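PDB 3HBZ: putative glycoside hydrolase from Bacteroides thetaiotaomicron VPI-5482, which is of unproven function but binds calcium and may act in carbohydrate metabolism, possibly as a glycoside hydrolase. Local coordinates for residues Asp93-Asp104 / Glu116-Trp126; Asp42-Phe50 / Ser62-Ser70. All coordinates share one frame; numbering follows the deposited sequence.

Contact 2 (42-50 with 62-70) lies in the N-terminal part of the chain, pairing the run into strand 49-52 with the loop between strands 57-59 and 72-77, its centre about 24 Å from that of the chain. Contact 1 (93-104 with 116-126) follows in sequence and lays a two-stranded hairpin on the segment that leads into the larger beta domain. Their centres are about 21 Å apart, yet they touch where D93 OD2 meets I43 CD1 at 3.6 Å, a packing contact at the junction of the two parts. Metals belong to contact 1: it holds a sodium ion between its segments and two ligands of a calcium ion, whereas contact 2 lies away from the metal sites.

Contact 1: Asp93-Asp104 / Glu116-Trp126; sequences DTELATIYNFED and EREGEKVVMEW. With NA (sodium ion), chain D; CA (calcium ion), chain B; ACT (acetate ion), chain H.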
loop_
_atom_site.group_PDB
_atom_site.type_symbol
_atom_site.label_atom_id
_atom_site.label_comp_id
_atom_site.label_asym_id
_atom_site.label_seq_id
_atom_site.Cartn_x
_atom_site.Cartn_y
_atom_site.Cartn_z
ATOM N N ASP A 93 -14.281 -4.467 -8.406
ATOM C CA ASP A 93 -14.530 -5.269 -9.611
ATOM C C ASP A 93 -14.069 -4.562 -10.888
ATOM O O ASP A 93 -14.577 -4.853 -11.961
ATOM C CB ASP A 93 -16.035 -5.606 -9.744
ATOM C CG ASP A 93 -16.892 -4.364 -9.956
ATOM O OD1 ASP A 93 -16.475 -3.277 -9.493
ATOM O OD2 ASP A 93 -17.966 -4.467 -10.579
ATOM N N THR A 94 -13.125 -3.644 -10.757
ATOM C CA THR A 94 -12.671 -2.829 -11.862
ATOM C C THR A 94 -11.174 -3.065 -12.071
ATOM O O THR A 94 -10.513 -3.668 -11.253
ATOM C CB THR A 94 -12.908 -1.322 -11.578
ATOM O OG1 THR A 94 -12.422 -1.014 -10.275
ATOM C CG2 THR A 94 -14.387 -1.003 -11.659
ATOM N N GLU A 95 -10.665 -2.613 -13.201
ATOM C CA GLU A 95 -9.255 -2.751 -13.492
ATOM C C GLU A 95 -8.467 -1.681 -12.723
ATOM O O GLU A 95 -9.024 -0.689 -12.299
ATOM C CB GLU A 95 -9.033 -2.734 -15.008
ATOM C CG GLU A 95 -9.355 -1.452 -15.739
ATOM C CD GLU A 95 -9.326 -1.606 -17.286
ATOM O OE1 GLU A 95 -9.381 -2.755 -17.803
ATOM O OE2 GLU A 95 -9.271 -0.563 -17.974
ATOM N N LEU A 96 -7.183 -1.931 -12.470
ATOM C CA LEU A 96 -6.373 -1.020 -11.659
ATOM C C LEU A 96 -6.502 0.428 -12.168
ATOM O O LEU A 96 -6.490 0.660 -13.363
ATOM C CB LEU A 96 -4.913 -1.474 -11.741
ATOM C CG LEU A 96 -3.996 -1.125 -10.599
ATOM C CD1 LEU A 96 -4.572 -1.607 -9.237
ATOM C CD2 LEU A 96 -2.580 -1.698 -10.860
ATOM N N ALA A 97 -6.589 1.388 -11.265
ATOM C CA ALA A 97 -6.625 2.814 -11.634
ATOM C C ALA A 97 -5.228 3.185 -12.133
ATOM O O ALA A 97 -4.248 2.612 -11.661
ATOM C CB ALA A 97 -6.963 3.670 -10.376
ATOM N N THR A 98 -5.143 4.146 -13.056
ATOM C CA THR A 98 -3.853 4.545 -13.666
ATOM C C THR A 98 -3.580 6.063 -13.708
ATOM O O THR A 98 -2.545 6.481 -14.230
ATOM C CB THR A 98 -3.712 4.004 -15.111
ATOM O OG1 THR A 98 -4.641 4.669 -15.989
ATOM C CG2 THR A 98 -3.916 2.482 -15.144
ATOM N N ILE A 99 -4.495 6.862 -13.161
ATOM C CA ILE A 99 -4.375 8.325 -13.167
ATOM C C ILE A 99 -4.476 8.786 -11.726
ATOM O O ILE A 99 -5.499 8.567 -11.092
ATOM C CB ILE A 99 -5.487 8.999 -14.020
ATOM C CG1 ILE A 99 -5.473 8.485 -15.465
ATOM C CG2 ILE A 99 -5.392 10.543 -13.970
ATOM C CD1 ILE A 99 -4.443 9.092 -16.352
ATOM N N TYR A 100 -3.435 9.439 -11.214
ATOM C CA TYR A 100 -3.329 9.717 -9.777
ATOM C C TYR A 100 -3.125 11.195 -9.517
ATOM O O TYR A 100 -2.062 11.731 -9.793
ATOM C CB TYR A 100 -2.145 8.953 -9.195
ATOM C CG TYR A 100 -2.041 7.526 -9.691
ATOM C CD1 TYR A 100 -3.091 6.643 -9.531
ATOM C CD2 TYR A 100 -0.893 7.073 -10.320
ATOM C CE1 TYR A 100 -3.008 5.341 -9.981
ATOM C CE2 TYR A 100 -0.796 5.776 -10.791
ATOM C CZ TYR A 100 -1.839 4.903 -10.607
ATOM O OH TYR A 100 -1.718 3.596 -11.058
ATOM N N ASN A 101 -4.139 11.848 -8.964
ATOM C CA ASN A 101 -4.067 13.277 -8.667
ATOM C C ASN A 101 -3.953 13.586 -7.158
ATOM O O ASN A 101 -3.805 14.734 -6.747
ATOM C CB ASN A 101 -5.285 13.969 -9.295
ATOM C CG ASN A 101 -5.124 14.166 -10.813
ATOM O OD1 ASN A 101 -4.241 14.870 -11.257
ATOM N ND2 ASN A 101 -5.986 13.554 -11.591
ATOM N N PHE A 102 -4.043 12.539 -6.345
ATOM C CA PHE A 102 -3.829 12.609 -4.911
ATOM C C PHE A 102 -4.761 13.562 -4.180
ATOM O O PHE A 102 -4.367 14.165 -3.170
ATOM C CB PHE A 102 -2.337 12.863 -4.630
ATOM C CG PHE A 102 -1.458 11.787 -5.208
ATOM C CD1 PHE A 102 -1.399 10.556 -4.600
ATOM C CD2 PHE A 102 -0.836 11.936 -6.437
ATOM C CE1 PHE A 102 -0.659 9.522 -5.166
ATOM C CE2 PHE A 102 -0.098 10.901 -6.987
ATOM C CZ PHE A 102 -0.025 9.699 -6.336
ATOM N N GLU A 103 -5.995 13.685 -4.693
ATOM C CA GLU A 103 -7.007 14.526 -4.101
ATOM C C GLU A 103 -7.817 13.811 -3.000
ATOM O O GLU A 103 -8.309 14.443 -2.082
ATOM C CB GLU A 103 -8.000 15.068 -5.152
ATOM C CG GLU A 103 -7.390 15.778 -6.395
ATOM C CD GLU A 103 -6.426 16.892 -6.012
ATOM O OE1 GLU A 103 -6.627 17.514 -4.940
ATOM O OE2 GLU A 103 -5.466 17.137 -6.771
ATOM N N ASP A 104 -8.000 12.501 -3.129
ATOM C CA ASP A 104 -9.020 11.788 -2.362
ATOM C C ASP A 104 -8.382 10.936 -1.281
ATOM O O ASP A 104 -7.437 10.175 -1.562
ATOM C CB ASP A 104 -9.792 10.848 -3.279
ATOM C CG ASP A 104 -10.675 11.600 -4.297
ATOM O OD1 ASP A 104 -11.301 12.603 -3.946
ATOM O OD2 ASP A 104 -10.684 11.170 -5.446
ATOM N N GLU A 116 -8.394 5.926 -4.873
ATOM C CA GLU A 116 -8.823 6.281 -6.224
ATOM C C GLU A 116 -10.322 6.028 -6.285
ATOM O O GLU A 116 -10.787 5.033 -5.715
ATOM C CB GLU A 116 -8.066 5.433 -7.223
ATOM C CG GLU A 116 -6.518 5.538 -7.090
ATOM C CD GLU A 116 -6.032 6.944 -7.347
ATOM O OE1 GLU A 116 -6.727 7.659 -8.084
ATOM O OE2 GLU A 116 -4.982 7.350 -6.794
ATOM N N ARG A 117 -11.075 6.932 -6.930
ATOM C CA ARG A 117 -12.521 6.815 -7.060
ATOM C C ARG A 117 -12.944 6.792 -8.537
ATOM O O ARG A 117 -12.249 7.312 -9.416
ATOM C CB ARG A 117 -13.251 7.970 -6.324
ATOM C CG ARG A 117 -13.149 7.883 -4.805
ATOM C CD ARG A 117 -13.893 9.007 -3.999
ATOM N NE ARG A 117 -14.019 8.615 -2.566
ATOM C CZ ARG A 117 -13.464 9.211 -1.483
ATOM N NH1 ARG A 117 -12.730 10.321 -1.571
ATOM N NH2 ARG A 117 -13.662 8.691 -0.269
ATOM N N GLU A 118 -14.058 6.115 -8.804
ATOM C CA GLU A 118 -14.866 6.331 -10.025
ATOM C C GLU A 118 -16.215 6.817 -9.517
ATOM O O GLU A 118 -16.982 6.035 -8.966
ATOM C CB GLU A 118 -15.040 5.047 -10.842
ATOM C CG GLU A 118 -13.780 4.574 -11.603
ATOM C CD GLU A 118 -14.031 3.343 -12.516
ATOM O OE1 GLU A 118 -15.205 2.949 -12.725
ATOM O OE2 GLU A 118 -13.049 2.759 -13.029
ATOM N N GLY A 119 -16.477 8.118 -9.640
ATOM C CA GLY A 119 -17.649 8.735 -9.016
ATOM C C GLY A 119 -17.500 8.618 -7.515
ATOM O O GLY A 119 -16.433 8.925 -6.965
ATOM N N GLU A 120 -18.551 8.155 -6.848
ATOM C CA GLU A 120 -18.519 7.905 -5.394
ATOM C C GLU A 120 -17.897 6.538 -5.036
ATOM O O GLU A 120 -17.574 6.306 -3.874
ATOM C CB GLU A 120 -19.937 7.993 -4.784
ATOM C CG GLU A 120 -20.826 9.133 -5.318
ATOM N N LYS A 121 -17.731 5.647 -6.018
ATOM C CA LYS A 121 -17.114 4.325 -5.783
ATOM C C LYS A 121 -15.564 4.343 -5.692
ATOM O O LYS A 121 -14.868 4.642 -6.684
ATOM C CB LYS A 121 -17.559 3.337 -6.870
ATOM C CG LYS A 121 -16.866 1.965 -6.805
ATOM C CD LYS A 121 -17.655 0.883 -7.555
ATOM C CE LYS A 121 -16.754 -0.082 -8.332
ATOM N NZ LYS A 121 -17.473 -0.795 -9.431
ATOM N N VAL A 122 -15.050 3.993 -4.508
ATOM C CA VAL A 122 -13.636 3.724 -4.318
ATOM C C VAL A 122 -13.184 2.493 -5.146
ATOM O O VAL A 122 -13.766 1.443 -5.038
ATOM C CB VAL A 122 -13.283 3.524 -2.817
ATOM C CG1 VAL A 122 -11.827 3.200 -2.673
ATOM C CG2 VAL A 122 -13.598 4.800 -2.043
ATOM N N VAL A 123 -12.172 2.641 -5.982
ATOM C CA VAL A 123 -11.640 1.502 -6.782
ATOM C C VAL A 123 -10.213 1.066 -6.416
ATOM O O VAL A 123 -9.684 0.099 -7.005
ATOM C CB VAL A 123 -11.731 1.785 -8.300
ATOM C CG1 VAL A 123 -13.214 2.017 -8.660
ATOM C CG2 VAL A 123 -10.840 2.967 -8.720
HETATM N N MSE A 124 -9.600 1.753 -5.450
HETATM C CA MSE A 124 -8.262 1.373 -4.940
HETATM C C MSE A 124 -7.870 2.208 -3.720
HETATM O O MSE A 124 -8.120 3.429 -3.682
HETATM C CB MSE A 124 -7.183 1.551 -6.018
HETATM C CG MSE A 124 -5.884 0.798 -5.679
HETATM SE SE MSE A 124 -4.546 1.105 -6.993
HETATM C CE MSE A 124 -3.918 2.860 -6.385
ATOM N N GLU A 125 -7.272 1.542 -2.735
ATOM C CA GLU A 125 -6.620 2.160 -1.614
ATOM C C GLU A 125 -5.101 1.998 -1.723
ATOM O O GLU A 125 -4.573 0.878 -1.764
ATOM C CB GLU A 125 -7.098 1.559 -0.303
ATOM C CG GLU A 125 -8.614 1.516 -0.192
ATOM C CD GLU A 125 -9.147 1.316 1.232
ATOM O OE1 GLU A 125 -8.335 1.262 2.207
ATOM O OE2 GLU A 125 -10.409 1.250 1.347
ATOM N N TRP A 126 -4.394 3.118 -1.809
ATOM C CA TRP A 126 -2.930 3.092 -1.715
ATOM C C TRP A 126 -2.561 2.655 -0.307
ATOM O O TRP A 126 -3.321 2.849 0.646
ATOM C CB TRP A 126 -2.323 4.464 -1.956
ATOM C CG TRP A 126 -2.391 4.960 -3.378
ATOM C CD1 TRP A 126 -3.418 5.620 -3.964
ATOM C CD2 TRP A 126 -1.360 4.839 -4.378
ATOM N NE1 TRP A 126 -3.098 5.899 -5.296
ATOM C CE2 TRP A 126 -1.830 5.450 -5.551
ATOM C CE3 TRP A 126 -0.073 4.297 -4.374
ATOM C CZ2 TRP A 126 -1.076 5.503 -6.715
ATOM C CZ3 TRP A 126 0.695 4.377 -5.511
ATOM C CH2 TRP A 126 0.199 4.970 -6.672
HETATM NA NA NA D . -7.701 8.219 -10.250
HETATM CA CA CA B . -3.190 16.986 -7.252
HETATM C C ACT H . -6.139 -3.422 -15.077
HETATM O O ACT H . -5.856 -4.268 -15.853
HETATM O OXT ACT H . -6.399 -4.031 -13.989
HETATM C CH3 ACT H . -6.100 -1.895 -15.437
HETATM O O HOH W 1 -8.632 -0.542 -9.166
HETATM O O HOH W 2 -3.645 16.976 -9.579
HETATM O O HOH W 3 -6.672 10.402 -8.836
HETATM O O HOH W 4 -4.356 9.731 -6.336
HETATM O O HOH W 5 -9.511 8.971 -8.589
HETATM O O HOH W 6 -9.191 6.669 -10.535
HETATM O O HOH W 7 -8.613 10.094 -12.071
#
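A sodium site joins the hairpin of strands 115-118 and 121-125 to strand 99-100. I99 O and E116 OE1 each bind the ion at 2.4 Å, and four waters complete its shell. The other carboxylate oxygen of E116, OE2, takes W126 NE1 through its anti lone pair, in the indole plane and nearly straight (2.8 Å, 166°), so metal and indole fix the group. The chain of E116 bends at chi2 (-62°) to bring its carboxylate there. V123 and M124 both face E116 in a classic beta bulge. W126 points its edge at Y100, CZ2 standing 3.6 Å above the centre of the phenol ring with the planes at 81°, while F102 CE1 and the methyl CE of M124 (a selenomethionine) lie toward the rim on opposite faces of the indole. Y100 OH is tied to A97 O. With an alanine in place of this tyrosine, the W126 edge is likely to lose the face it meets and A97 O its hydroxyl. Beside the type II' turn E118-K121, K121 NZ meets the syn lone pair of D93 OD1 in a 2.7 Å salt bridge, and R117 NH1 makes a longer one with D104 OD1. N101 O and E103 OE2 bind calcium with T155, K157 and D332. Y100 pairs through its backbone with V334 of strand 328-338, and strand 306-313 brings I310 to Y100 and F312 to W126.

Contact 2: Asp42-Phe50 / Ser62-Ser70; sequences DISSLAPEF and SGTARDFHS
S62 reaches F50 with its hydroxyl: OG, anti to its own backbone N (chi1 -176°), accepts a hydrogen bond from F50 N at 2.8 Å and lies against E49 CA and CB. G63 N donates to P48 O at 2.9 Å, and E49 CG lies against the CA of G63; at these backbone angles (phi 86°) a CB would collide with the preceding carbonyl O. One water links P48 O to T64 O, which receives a CA-H...O contact from A47 as well, while T64 OG1 turns back to P61. A65 sets its methyl beside S45 OG and the CB of A47. R66 forms with L46 a single antiparallel bridge of the hydrogen-bonded kind: R66 N gives L46 O a good bond (2.8 Å, 161°), but the return bond from L46 N to R66 O is weak. The R66 side chain leaves the contact for Q73 O and the ring of Y74. Apart from this one bridge the two antiparallel runs form no regular sheet; they lie alongside strands 72-77 and 84-92. D67 folds into an Asx turn, its OD1 accepting H69 N from above the carboxylate plane and H69 ND1 through the syn lone pair, in the imidazole plane at 2.7 Å. F68 N binds I43 O at 3.0 Å. The F68 ring lies with L46 O at its edge, touches P48 CG with CZ at 3.5 Å and meets L46 CB with CD2; V89 and V91 of strand 84-92 also pack on this ring. With its rotation fixed by D67, the H69 imidazole receives I43 CG1 squarely over one face in a CH-pi contact, 4.1 Å from the ring centroid, and S44 OG at the edge, 3.2 Å from CE1.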
loop_
_atom_site.group_PDB
_atom_site.type_symbol
_atom_site.label_atom_id
_atom_site.label_comp_id
_atom_site.label_asym_id
_atom_site.label_seq_id
_atom_site.Cartn_x
_atom_site.Cartn_y
_atom_site.Cartn_z
ATOM N N ASP A 42 -20.429 -10.487 -11.353
ATOM C CA ASP A 42 -21.656 -9.959 -10.771
ATOM C C ASP A 42 -21.440 -9.735 -9.277
ATOM O O ASP A 42 -21.153 -10.686 -8.523
ATOM C CB ASP A 42 -22.818 -10.937 -11.004
ATOM C CG ASP A 42 -24.193 -10.296 -10.785
ATOM O OD1 ASP A 42 -24.382 -9.593 -9.764
ATOM O OD2 ASP A 42 -25.092 -10.515 -11.632
ATOM N N ILE A 43 -21.560 -8.485 -8.840
ATOM C CA ILE A 43 -21.352 -8.191 -7.422
ATOM C C ILE A 43 -22.643 -7.866 -6.628
ATOM O O ILE A 43 -22.551 -7.466 -5.454
ATOM C CB ILE A 43 -20.297 -7.094 -7.236
ATOM C CG1 ILE A 43 -20.784 -5.752 -7.778
ATOM C CG2 ILE A 43 -18.983 -7.535 -7.909
ATOM C CD1 ILE A 43 -19.837 -4.603 -7.551
ATOM N N SER A 44 -23.815 -8.078 -7.257
ATOM C CA SER A 44 -25.129 -7.778 -6.667
ATOM C C SER A 44 -25.530 -8.748 -5.579
ATOM O O SER A 44 -26.486 -8.492 -4.859
ATOM C CB SER A 44 -26.254 -7.838 -7.725
ATOM O OG SER A 44 -26.102 -6.859 -8.730
ATOM N N SER A 45 -24.857 -9.887 -5.490
ATOM C CA SER A 45 -25.280 -10.917 -4.575
ATOM C C SER A 45 -24.148 -11.838 -4.163
ATOM O O SER A 45 -24.282 -13.059 -4.201
ATOM C CB SER A 45 -26.402 -11.735 -5.224
ATOM O OG SER A 45 -26.968 -12.610 -4.279
ATOM N N LEU A 46 -23.064 -11.255 -3.697
ATOM C CA LEU A 46 -21.922 -12.019 -3.207
ATOM C C LEU A 46 -22.114 -12.350 -1.734
ATOM O O LEU A 46 -22.748 -11.596 -0.982
ATOM C CB LEU A 46 -20.648 -11.212 -3.405
ATOM C CG LEU A 46 -20.298 -10.842 -4.841
ATOM C CD1 LEU A 46 -19.142 -9.819 -4.869
ATOM C CD2 LEU A 46 -19.951 -12.095 -5.654
ATOM N N ALA A 47 -21.539 -13.473 -1.315
ATOM C CA ALA A 47 -21.790 -14.021 0.006
ATOM C C ALA A 47 -20.449 -14.366 0.666
ATOM O O ALA A 47 -20.110 -15.539 0.834
ATOM C CB ALA A 47 -22.727 -15.292 -0.111
ATOM N N PRO A 48 -19.678 -13.339 1.030
ATOM C CA PRO A 48 -18.400 -13.557 1.705
ATOM C C PRO A 48 -18.523 -14.458 2.946
ATOM O O PRO A 48 -19.485 -14.331 3.746
ATOM C CB PRO A 48 -17.949 -12.137 2.099
ATOM C CG PRO A 48 -18.882 -11.168 1.406
ATOM C CD PRO A 48 -20.073 -11.914 0.972
ATOM N N GLU A 49 -17.572 -15.373 3.094
ATOM C CA GLU A 49 -17.456 -16.203 4.305
ATOM C C GLU A 49 -16.177 -15.877 5.061
ATOM O O GLU A 49 -15.126 -15.652 4.447
ATOM C CB GLU A 49 -17.486 -17.686 3.972
ATOM C CG GLU A 49 -18.832 -18.103 3.534
ATOM C CD GLU A 49 -18.887 -19.545 3.131
ATOM O OE1 GLU A 49 -17.873 -20.259 3.334
ATOM O OE2 GLU A 49 -19.945 -19.926 2.591
ATOM N N PHE A 50 -16.284 -15.817 6.386
ATOM C CA PHE A 50 -15.199 -15.332 7.219
ATOM C C PHE A 50 -14.749 -16.427 8.194
ATOM O O PHE A 50 -15.514 -17.356 8.530
ATOM C CB PHE A 50 -15.623 -14.085 8.014
ATOM C CG PHE A 50 -16.280 -13.029 7.178
ATOM C CD1 PHE A 50 -15.517 -12.191 6.370
ATOM C CD2 PHE A 50 -17.668 -12.933 7.108
ATOM C CE1 PHE A 50 -16.124 -11.230 5.549
ATOM C CE2 PHE A 50 -18.277 -11.955 6.312
ATOM C CZ PHE A 50 -17.501 -11.095 5.541
ATOM N N SER A 62 -21.782 -14.969 8.647
ATOM C CA SER A 62 -20.910 -15.399 7.561
ATOM C C SER A 62 -21.728 -16.087 6.495
ATOM O O SER A 62 -22.593 -16.889 6.806
ATOM C CB SER A 62 -19.814 -16.360 8.071
ATOM O OG SER A 62 -18.904 -16.702 7.024
ATOM N N GLY A 63 -21.465 -15.769 5.230
ATOM C CA GLY A 63 -22.181 -16.392 4.133
ATOM C C GLY A 63 -23.499 -15.697 3.791
ATOM O O GLY A 63 -24.256 -16.215 2.994
ATOM N N THR A 64 -23.789 -14.543 4.392
ATOM C CA THR A 64 -24.961 -13.764 3.968
ATOM C C THR A 64 -24.697 -13.136 2.590
ATOM O O THR A 64 -23.650 -12.521 2.380
ATOM C CB THR A 64 -25.302 -12.637 4.973
ATOM O OG1 THR A 64 -25.506 -13.192 6.281
ATOM C CG2 THR A 64 -26.580 -11.857 4.534
ATOM N N ALA A 65 -25.658 -13.281 1.674
ATOM C CA ALA A 65 -25.587 -12.677 0.355
ATOM C C ALA A 65 -25.926 -11.197 0.500
ATOM O O ALA A 65 -26.910 -10.847 1.166
ATOM C CB ALA A 65 -26.611 -13.354 -0.657
ATOM N N ARG A 66 -25.126 -10.339 -0.126
ATOM C CA ARG A 66 -25.399 -8.908 -0.105
ATOM C C ARG A 66 -24.988 -8.285 -1.403
ATOM O O ARG A 66 -24.261 -8.900 -2.198
ATOM C CB ARG A 66 -24.668 -8.223 1.046
ATOM C CG ARG A 66 -24.605 -9.050 2.321
ATOM C CD ARG A 66 -23.864 -8.300 3.436
ATOM N NE ARG A 66 -24.680 -7.239 4.018
ATOM C CZ ARG A 66 -24.310 -6.527 5.076
ATOM N NH1 ARG A 66 -23.153 -6.758 5.670
ATOM N NH2 ARG A 66 -25.099 -5.590 5.550
ATOM N N ASP A 67 -25.463 -7.053 -1.579
ATOM C CA ASP A 67 -25.207 -6.235 -2.761
ATOM C C ASP A 67 -24.004 -5.338 -2.474
ATOM O O ASP A 67 -24.083 -4.431 -1.634
ATOM C CB ASP A 67 -26.440 -5.369 -3.081
ATOM C CG ASP A 67 -26.316 -4.655 -4.411
ATOM O OD1 ASP A 67 -25.208 -4.682 -5.015
ATOM O OD2 ASP A 67 -27.322 -4.079 -4.869
ATOM N N PHE A 68 -22.890 -5.610 -3.156
ATOM C CA PHE A 68 -21.640 -4.903 -2.925
ATOM C C PHE A 68 -21.367 -3.789 -3.973
ATOM O O PHE A 68 -20.257 -3.280 -4.108
ATOM C CB PHE A 68 -20.497 -5.910 -2.860
ATOM C CG PHE A 68 -20.463 -6.673 -1.571
ATOM C CD1 PHE A 68 -19.784 -6.165 -0.478
ATOM C CD2 PHE A 68 -21.160 -7.868 -1.425
ATOM C CE1 PHE A 68 -19.772 -6.857 0.727
ATOM C CE2 PHE A 68 -21.154 -8.559 -0.214
ATOM C CZ PHE A 68 -20.462 -8.064 0.851
ATOM N N HIS A 69 -22.397 -3.377 -4.686
ATOM C CA HIS A 69 -22.310 -2.121 -5.410
ATOM C C HIS A 69 -21.817 -0.972 -4.499
ATOM O O HIS A 69 -21.048 -0.123 -4.946
ATOM C CB HIS A 69 -23.629 -1.817 -6.089
ATOM C CG HIS A 69 -23.797 -2.558 -7.377
ATOM N ND1 HIS A 69 -24.492 -3.746 -7.468
ATOM C CD2 HIS A 69 -23.302 -2.309 -8.614
ATOM C CE1 HIS A 69 -24.447 -4.175 -8.720
ATOM N NE2 HIS A 69 -23.735 -3.320 -9.436
ATOM N N SER A 70 -22.237 -0.985 -3.231
ATOM C CA SER A 70 -21.676 -0.110 -2.208
ATOM C C SER A 70 -21.109 -0.951 -1.102
ATOM O O SER A 70 -21.571 -2.067 -0.883
ATOM C CB SER A 70 -22.738 0.783 -1.596
ATOM O OG SER A 70 -23.117 1.761 -2.506
HETATM O O HOH W 8 -21.596 -12.435 4.018
#